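Local atomic coordinates of peptidoglycan D,D-transpeptidase FtsI (Yersinia pestis, PDB entry 6SYN), a protein that probably cross-links the peptide stems of septal peptidoglycan in the periplasm as a penicillin-binding D,D-transpeptidase of class B. Residues Thr334-Val339 with Leu389-Val394; Phe471-Val476 with Pro493-Ile498. One frame throughout, in Å; residues are numbered along the deposited sequence.

Interaction 1 of 2, residues Thr334-Val339 with Leu389-Val394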
# COMPACT_ATOMS: atom_id res chain seq x y z
N THR A 334 -9.10 1.97 10.06
CA THR A 334 -8.14 0.84 10.12
C THR A 334 -7.37 0.95 11.46
O THR A 334 -6.90 -0.09 11.95
CB THR A 334 -7.34 0.80 8.81
OG1 THR A 334 -6.81 2.10 8.55
CG2 THR A 334 -8.19 0.38 7.63
N ASN A 335 -7.32 2.16 12.03
CA ASN A 335 -6.91 2.47 13.44
C ASN A 335 -5.43 2.13 13.69
O ASN A 335 -5.14 1.63 14.80
CB ASN A 335 -7.78 1.74 14.46
CG ASN A 335 -9.24 2.14 14.43
OD1 ASN A 335 -10.12 1.28 14.48
ND2 ASN A 335 -9.52 3.43 14.37
N LEU A 336 -4.53 2.42 12.75
CA LEU A 336 -3.08 2.09 12.90
C LEU A 336 -2.31 3.27 13.49
O LEU A 336 -1.14 3.07 13.84
CB LEU A 336 -2.50 1.69 11.54
CG LEU A 336 -2.88 0.28 11.08
CD1 LEU A 336 -2.22 -0.03 9.75
CD2 LEU A 336 -2.50 -0.76 12.13
N GLY A 337 -2.94 4.45 13.61
CA GLY A 337 -2.37 5.64 14.26
C GLY A 337 -1.43 6.41 13.34
O GLY A 337 -0.77 7.34 13.84
N LEU A 338 -1.38 6.05 12.06
CA LEU A 338 -0.46 6.68 11.07
C LEU A 338 -1.09 7.98 10.57
O LEU A 338 -2.33 8.10 10.64
CB LEU A 338 -0.22 5.70 9.92
CG LEU A 338 0.50 4.41 10.31
CD1 LEU A 338 0.54 3.43 9.14
CD2 LEU A 338 1.91 4.70 10.81
N VAL A 339 -0.25 8.92 10.12
CA VAL A 339 -0.66 10.31 9.77
C VAL A 339 -1.32 10.31 8.39
O VAL A 339 -0.73 9.73 7.45
CB VAL A 339 0.50 11.31 9.83
CG1 VAL A 339 1.69 10.88 8.99
CG2 VAL A 339 0.05 12.71 9.44
N LEU A 389 -6.29 -4.77 12.45
CA LEU A 389 -4.93 -4.57 11.89
C LEU A 389 -3.98 -4.09 13.00
O LEU A 389 -4.47 -3.54 13.99
CB LEU A 389 -5.03 -3.53 10.77
CG LEU A 389 -5.88 -3.94 9.57
CD1 LEU A 389 -6.40 -2.71 8.83
CD2 LEU A 389 -5.09 -4.84 8.63
N SER A 390 -2.66 -4.29 12.82
CA SER A 390 -1.59 -3.61 13.61
C SER A 390 -0.28 -3.55 12.80
O SER A 390 -0.08 -4.45 11.96
CB SER A 390 -1.40 -4.27 14.97
OG SER A 390 -0.91 -5.59 14.84
N ILE A 391 0.54 -2.51 13.04
CA ILE A 391 1.91 -2.34 12.45
C ILE A 391 2.97 -2.72 13.49
O ILE A 391 4.17 -2.49 13.20
CB ILE A 391 2.23 -0.92 11.90
CG1 ILE A 391 1.29 0.18 12.40
CG2 ILE A 391 2.32 -0.94 10.38
CD1 ILE A 391 1.52 0.57 13.84
N THR A 392 2.58 -3.28 14.64
CA THR A 392 3.53 -3.73 15.70
C THR A 392 3.33 -5.23 15.95
O THR A 392 2.19 -5.69 15.84
CB THR A 392 3.40 -2.88 16.97
OG1 THR A 392 2.10 -3.04 17.53
CG2 THR A 392 3.67 -1.42 16.71
N ARG A 393 4.41 -5.95 16.23
CA ARG A 393 4.36 -7.41 16.51
C ARG A 393 3.31 -7.62 17.60
O ARG A 393 3.32 -6.86 18.59
CB ARG A 393 5.74 -7.93 16.94
CG ARG A 393 5.88 -9.44 16.79
CD ARG A 393 7.17 -9.97 17.39
NE ARG A 393 7.59 -11.18 16.69
CZ ARG A 393 7.16 -12.42 16.95
NH1 ARG A 393 6.29 -12.65 17.92
NH2 ARG A 393 7.62 -13.43 16.23
N VAL A 394 2.41 -8.59 17.40
CA VAL A 394 1.36 -8.96 18.38
C VAL A 394 1.69 -10.36 18.90
O VAL A 394 2.30 -11.13 18.13
CB VAL A 394 -0.06 -8.91 17.75
CG1 VAL A 394 -0.29 -7.62 16.98
CG2 VAL A 394 -0.35 -10.12 16.87
O HOH W 1 -8.45 -2.64 11.51
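Leu336 reaches across to the backbone of Leu389-Ile391 with one methyl, CD2. Its chi1 of -75° sets CG anti to the carbonyl carbon, and the branch then points at the other loop. Leu336 CD2 lies 3.3 Å from Ser390 CA, over the main chain. Two side chains flank that spot. Leu389 CB is 4.0 Å from Leu336 CD2, and Ile391 CG1 is 3.9 Å from the same methyl. Ile391 CD1 also comes near the carbonyl oxygen Leu336 O, at 3.7 Å. Leu389 has a second partner. The side chains of Leu389 and Thr334 cross obliquely, and Leu389 CD1 meets Thr334 CB at 3.6 Å. The contact is thus mainly apolar, and its polar link is a water. The water donates to Thr334 O at 3.0 Å and accepts from Leu389 N at 3.2 Å, bridging the two backbones. Thr334 OG1 turns to Glu341, which also binds the backbone N of Leu336. Both segments are irregular loops of the transpeptidase domain. Helix 370-381 packs against Thr334 and Leu336 through Leu371. Backbone bonds run from Ser390 to Val217 of strand 217-223 and from Arg393 to Val178 of strand 177-178, with Ile391 bonded to Ser180 just after the latter.

Interaction 2 of 2, residues Phe471-Val476 with Pro493-Ile498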
# COMPACT_ATOMS: atom_id res chain seq x y z
N PHE A 471 -1.94 -15.75 4.14
CA PHE A 471 -1.58 -14.39 3.69
C PHE A 471 -2.65 -13.84 2.75
O PHE A 471 -2.94 -14.47 1.72
CB PHE A 471 -0.21 -14.41 3.01
CG PHE A 471 0.81 -15.17 3.81
CD1 PHE A 471 1.23 -14.71 5.05
CD2 PHE A 471 1.33 -16.37 3.35
CE1 PHE A 471 2.16 -15.41 5.80
CE2 PHE A 471 2.26 -17.07 4.10
CZ PHE A 471 2.68 -16.59 5.32
N ALA A 472 -3.21 -12.70 3.12
CA ALA A 472 -3.99 -11.82 2.23
C ALA A 472 -3.01 -10.86 1.56
O ALA A 472 -2.12 -10.34 2.27
CB ALA A 472 -5.07 -11.11 3.00
N LEU A 473 -3.13 -10.69 0.24
CA LEU A 473 -2.33 -9.71 -0.55
C LEU A 473 -3.26 -8.91 -1.45
O LEU A 473 -4.14 -9.52 -2.09
CB LEU A 473 -1.28 -10.46 -1.37
CG LEU A 473 -0.42 -9.61 -2.31
CD1 LEU A 473 0.29 -8.50 -1.55
CD2 LEU A 473 0.59 -10.48 -3.04
N VAL A 474 -3.09 -7.59 -1.46
CA VAL A 474 -3.68 -6.64 -2.45
C VAL A 474 -2.53 -6.00 -3.23
O VAL A 474 -1.49 -5.67 -2.63
CB VAL A 474 -4.58 -5.58 -1.78
CG1 VAL A 474 -4.99 -4.48 -2.75
CG2 VAL A 474 -5.81 -6.20 -1.13
N VAL A 475 -2.73 -5.85 -4.54
CA VAL A 475 -1.86 -5.10 -5.49
C VAL A 475 -2.78 -4.25 -6.38
O VAL A 475 -3.69 -4.83 -7.01
CB VAL A 475 -0.98 -6.07 -6.31
CG1 VAL A 475 -0.07 -5.36 -7.29
CG2 VAL A 475 -0.17 -6.98 -5.40
N VAL A 476 -2.60 -2.93 -6.35
CA VAL A 476 -3.29 -1.94 -7.23
C VAL A 476 -2.20 -1.13 -7.96
O VAL A 476 -1.34 -0.55 -7.27
CB VAL A 476 -4.26 -1.03 -6.45
CG1 VAL A 476 -3.58 -0.26 -5.32
CG2 VAL A 476 -5.01 -0.06 -7.36
N PRO A 493 0.23 -10.67 -12.46
CA PRO A 493 1.58 -11.22 -12.46
C PRO A 493 2.40 -10.76 -11.24
O PRO A 493 3.12 -11.58 -10.70
CB PRO A 493 2.22 -10.72 -13.77
CG PRO A 493 1.35 -9.56 -14.22
CD PRO A 493 -0.01 -9.79 -13.61
N VAL A 494 2.26 -9.50 -10.85
CA VAL A 494 2.95 -8.90 -9.67
C VAL A 494 2.45 -9.60 -8.40
O VAL A 494 3.28 -9.83 -7.49
CB VAL A 494 2.76 -7.38 -9.58
CG1 VAL A 494 3.43 -6.79 -8.35
CG2 VAL A 494 3.26 -6.67 -10.83
N PHE A 495 1.16 -9.92 -8.33
CA PHE A 495 0.56 -10.70 -7.21
C PHE A 495 1.25 -12.07 -7.14
O PHE A 495 1.66 -12.48 -6.04
CB PHE A 495 -0.95 -10.87 -7.38
CG PHE A 495 -1.61 -11.66 -6.27
CD1 PHE A 495 -1.42 -13.03 -6.17
CD2 PHE A 495 -2.40 -11.03 -5.32
CE1 PHE A 495 -2.02 -13.75 -5.15
CE2 PHE A 495 -3.00 -11.76 -4.31
CZ PHE A 495 -2.81 -13.12 -4.22
N GLY A 496 1.35 -12.75 -8.29
CA GLY A 496 1.94 -14.10 -8.39
C GLY A 496 3.37 -14.12 -7.89
O GLY A 496 3.68 -14.95 -7.01
N ALA A 497 4.21 -13.22 -8.41
CA ALA A 497 5.62 -13.03 -8.03
C ALA A 497 5.75 -12.80 -6.52
O ALA A 497 6.63 -13.43 -5.90
CB ALA A 497 6.21 -11.88 -8.81
N ILE A 498 4.91 -11.94 -5.94
CA ILE A 498 5.00 -11.56 -4.50
C ILE A 498 4.54 -12.74 -3.63
O ILE A 498 5.27 -13.11 -2.72
CB ILE A 498 4.23 -10.26 -4.19
CG1 ILE A 498 5.00 -9.03 -4.67
CG2 ILE A 498 3.90 -10.17 -2.70
CD1 ILE A 498 4.27 -7.71 -4.50
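Leu473 is the main bump on strand 471-476, and it fits between Phe495 and Ile498 of the helix. The Leu473 CD2 methyl sits over one face of the Phe495 ring, 4.0 Å from the centroid and 20° off the ring normal. This is a CH-pi contact, offset toward the rim. Nearer the strand backbone, Leu473 CB meets the ring at Phe495 CE2, 3.6 Å away. With chi1 at 180°, Phe495 has CG anti to its backbone N, and the ring reaches the strand although its CB does not point there. The same Leu473 CD2 methyl also packs on Ile498 CG2, the two side chains crossing at about a right angle. Val475 fills the next place along the strand. Val475 CG1 meets Val494 CG1 at 3.9 Å, and Val475 CG2 faces the start of the Phe495 side chain, 4.4 Å from Phe495 CB. The helix runs roughly antiparallel to the strand, at 144°, with the axes 8.7 Å apart. Val494 and Ile498 also touch helix 183-199, which lies beside it. Strand 471-478 is the middle strand of the five-stranded antiparallel sheet, with helix 370-381 on its opposite face. A central sheet covered by the C-terminal helix is characteristic of the penicillin-binding transpeptidase fold.

In the fold
Both contacts are buried and apolar, and both belong to the transpeptidase domain. Their centres are 21 Å apart and they do not touch. Interaction 2 is in the core, where a strand of the central sheet meets a helix and regular elements interlock through side chains. Interaction 1 joins two loops, so methyls pack partly on main chain and a water bridges the backbones. Two of its five touching residues, Leu389 and Ser390, are partly exposed, whereas all five touching residues of interaction 2 are buried. Helix 370-381 connects the two: it touches Thr334 and Leu336 in interaction 1, and it packs on Ala472, Val474 and Val476, on the face of the strand turned away from helix 492-505.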